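Probable AP endonuclease (African swine fever virus, PDB 6KI3) probably cleaves DNA on the 5' side of abasic sites during repair, using three zinc ions, and also acts as a proofreading 3'-5' exonuclease. Local coordinates at residues A[115-121]-A[141-147]. Sequence-based numbering, arbitrary orientation.
With ZN (zinc ion), chain K; ZN (zinc ion), chain J; nucleotides of chain C.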
# COMPACT_ATOMS: atom_id res chain seq x y z
N LYS A 115 0.66 -5.87 10.35
CA LYS A 115 -0.80 -5.84 10.32
C LYS A 115 -1.41 -6.48 9.08
O LYS A 115 -2.56 -6.92 9.14
CB LYS A 115 -1.28 -4.39 10.43
CG LYS A 115 -0.67 -3.61 11.59
CD LYS A 115 -1.22 -4.08 12.93
CE LYS A 115 -0.68 -3.22 14.07
NZ LYS A 115 -1.27 -3.57 15.38
N GLY A 116 -0.68 -6.54 7.97
CA GLY A 116 -1.30 -7.07 6.77
C GLY A 116 -0.29 -7.41 5.70
O GLY A 116 0.91 -7.18 5.85
N LEU A 117 -0.81 -7.97 4.61
CA LEU A 117 -0.01 -8.35 3.45
C LEU A 117 -0.72 -7.87 2.19
O LEU A 117 -1.89 -8.19 1.97
CB LEU A 117 0.20 -9.86 3.38
CG LEU A 117 1.16 -10.37 2.30
CD1 LEU A 117 2.60 -10.00 2.65
CD2 LEU A 117 1.02 -11.87 2.11
N VAL A 118 -0.01 -7.10 1.37
CA VAL A 118 -0.57 -6.54 0.14
C VAL A 118 -0.33 -7.52 -1.01
O VAL A 118 0.80 -7.93 -1.27
CB VAL A 118 0.05 -5.17 -0.18
CG1 VAL A 118 -0.55 -4.60 -1.46
CG2 VAL A 118 -0.16 -4.21 0.99
N LEU A 119 -1.41 -7.89 -1.69
CA LEU A 119 -1.34 -8.69 -2.90
C LEU A 119 -1.94 -7.90 -4.06
O LEU A 119 -2.88 -7.12 -3.88
CB LEU A 119 -2.08 -10.03 -2.74
CG LEU A 119 -1.56 -10.98 -1.66
CD1 LEU A 119 -2.23 -12.34 -1.76
CD2 LEU A 119 -0.05 -11.12 -1.75
N HIS A 120 -1.38 -8.11 -5.25
CA HIS A 120 -1.81 -7.39 -6.44
C HIS A 120 -2.97 -8.11 -7.11
O HIS A 120 -2.88 -9.31 -7.41
CB HIS A 120 -0.65 -7.23 -7.42
CG HIS A 120 0.34 -6.19 -7.02
ND1 HIS A 120 1.44 -5.87 -7.78
CD2 HIS A 120 0.39 -5.39 -5.93
CE1 HIS A 120 2.13 -4.92 -7.18
NE2 HIS A 120 1.52 -4.61 -6.05
N LEU A 121 -4.05 -7.38 -7.35
CA LEU A 121 -5.17 -7.92 -8.10
C LEU A 121 -4.76 -8.18 -9.54
O LEU A 121 -3.98 -7.41 -10.13
CB LEU A 121 -6.36 -6.97 -8.06
CG LEU A 121 -7.13 -6.86 -6.74
CD1 LEU A 121 -8.14 -5.74 -6.81
CD2 LEU A 121 -7.81 -8.18 -6.43
N GLY A 141 -5.29 -11.75 12.88
CA GLY A 141 -4.63 -10.48 13.06
C GLY A 141 -3.96 -9.90 11.84
O GLY A 141 -3.42 -8.79 11.92
N VAL A 142 -3.97 -10.61 10.71
CA VAL A 142 -3.32 -10.17 9.49
C VAL A 142 -4.36 -10.09 8.38
O VAL A 142 -5.07 -11.07 8.12
CB VAL A 142 -2.16 -11.10 9.08
CG1 VAL A 142 -1.51 -10.61 7.80
CG2 VAL A 142 -1.14 -11.20 10.21
N VAL A 143 -4.45 -8.93 7.74
CA VAL A 143 -5.44 -8.67 6.70
C VAL A 143 -4.75 -8.72 5.34
O VAL A 143 -3.71 -8.08 5.14
CB VAL A 143 -6.13 -7.31 6.91
CG1 VAL A 143 -6.99 -6.95 5.71
CG2 VAL A 143 -6.96 -7.33 8.18
N ILE A 144 -5.33 -9.47 4.41
CA ILE A 144 -4.86 -9.46 3.03
C ILE A 144 -5.46 -8.23 2.35
O ILE A 144 -6.68 -8.14 2.17
CB ILE A 144 -5.25 -10.74 2.29
CG1 ILE A 144 -4.62 -11.96 2.97
CG2 ILE A 144 -4.82 -10.66 0.83
CD1 ILE A 144 -4.88 -13.26 2.24
N TYR A 145 -4.61 -7.28 1.98
CA TYR A 145 -5.03 -6.05 1.31
C TYR A 145 -4.89 -6.24 -0.20
O TYR A 145 -3.77 -6.36 -0.71
CB TYR A 145 -4.22 -4.85 1.79
CG TYR A 145 -4.57 -4.38 3.18
CD1 TYR A 145 -5.66 -3.54 3.40
CD2 TYR A 145 -3.82 -4.77 4.28
CE1 TYR A 145 -5.99 -3.11 4.67
CE2 TYR A 145 -4.14 -4.33 5.56
CZ TYR A 145 -5.22 -3.50 5.74
OH TYR A 145 -5.54 -3.07 7.01
N LEU A 146 -6.02 -6.26 -0.90
CA LEU A 146 -6.00 -6.38 -2.35
C LEU A 146 -5.79 -5.00 -2.97
O LEU A 146 -6.58 -4.09 -2.75
CB LEU A 146 -7.31 -7.00 -2.85
CG LEU A 146 -7.63 -8.39 -2.29
CD1 LEU A 146 -8.90 -8.94 -2.92
CD2 LEU A 146 -6.47 -9.34 -2.50
N GLU A 147 -4.71 -4.86 -3.73
CA GLU A 147 -4.32 -3.56 -4.27
C GLU A 147 -4.94 -3.33 -5.64
O GLU A 147 -5.03 -4.25 -6.46
CB GLU A 147 -2.79 -3.46 -4.37
CG GLU A 147 -2.30 -2.10 -4.86
CD GLU A 147 -0.79 -1.98 -4.83
OE1 GLU A 147 -0.27 -0.94 -5.30
OE2 GLU A 147 -0.12 -2.91 -4.34
ZN ZN K . 1.96 -2.89 -4.86
ZN ZN J . 1.36 0.24 -4.56
O5' 3DR C 1 4.79 -0.38 -6.03
P 3DR C 1 3.47 -0.88 -6.81
OP1 3DR C 1 3.25 -2.28 -6.29
OP2 3DR C 1 2.43 0.13 -6.39
OP3 3DR C 1 3.86 -0.82 -8.27
C2' 3DR C 1 8.12 -0.97 -3.19
C5' 3DR C 1 5.90 -1.26 -5.81
C4' 3DR C 1 7.06 -0.43 -5.30
O4' 3DR C 1 6.59 0.47 -4.29
C1' 3DR C 1 7.34 0.33 -3.08
C3' 3DR C 1 8.15 -1.29 -4.67
O3' 3DR C 1 9.42 -0.90 -5.20
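Glu147 OE2 and His120 NE2 grip the same zinc ion, each at 2.1 Å; His83 and phosphate oxygen OP1 of the abasic-site analogue in chain C complete its shell. Glu147 OE1 binds a second zinc ion at 2.1 Å, so the carboxylate bridges two metals. A carboxylate suits this place because it offers one oxygen to each ion, whereas the His120 imidazole binds one ion, through NE2. Glu147 reaches them fully extended, with CG anti to the backbone N (chi1 -177°), and its carboxylate plane stands 84° from the His120 ring. Val118 CG1 packs 3.4 Å from Glu147 OE2, lending an apolar flank.

Underneath, strands 116-120 and 143-147 run parallel, the first and last strands of a beta-alpha-beta unit in the TIM barrel. Glu147 N donates to Leu119 O at 2.9 Å, fixing the backbone of the bridging residue. On the metal side, Gly116 CA fits against the Tyr145 ring edge, 4.1 Å from CE2. On the other side, Leu119 CD1 meets Ile144 CG2 at 4.0 Å; branched apolar side chains suit this layer between barrel and helices. The two zinc ions joined by Glu147 each take one oxygen of a terminal 5'-phosphate and probably draw charge from it, consistent with a cleavage product.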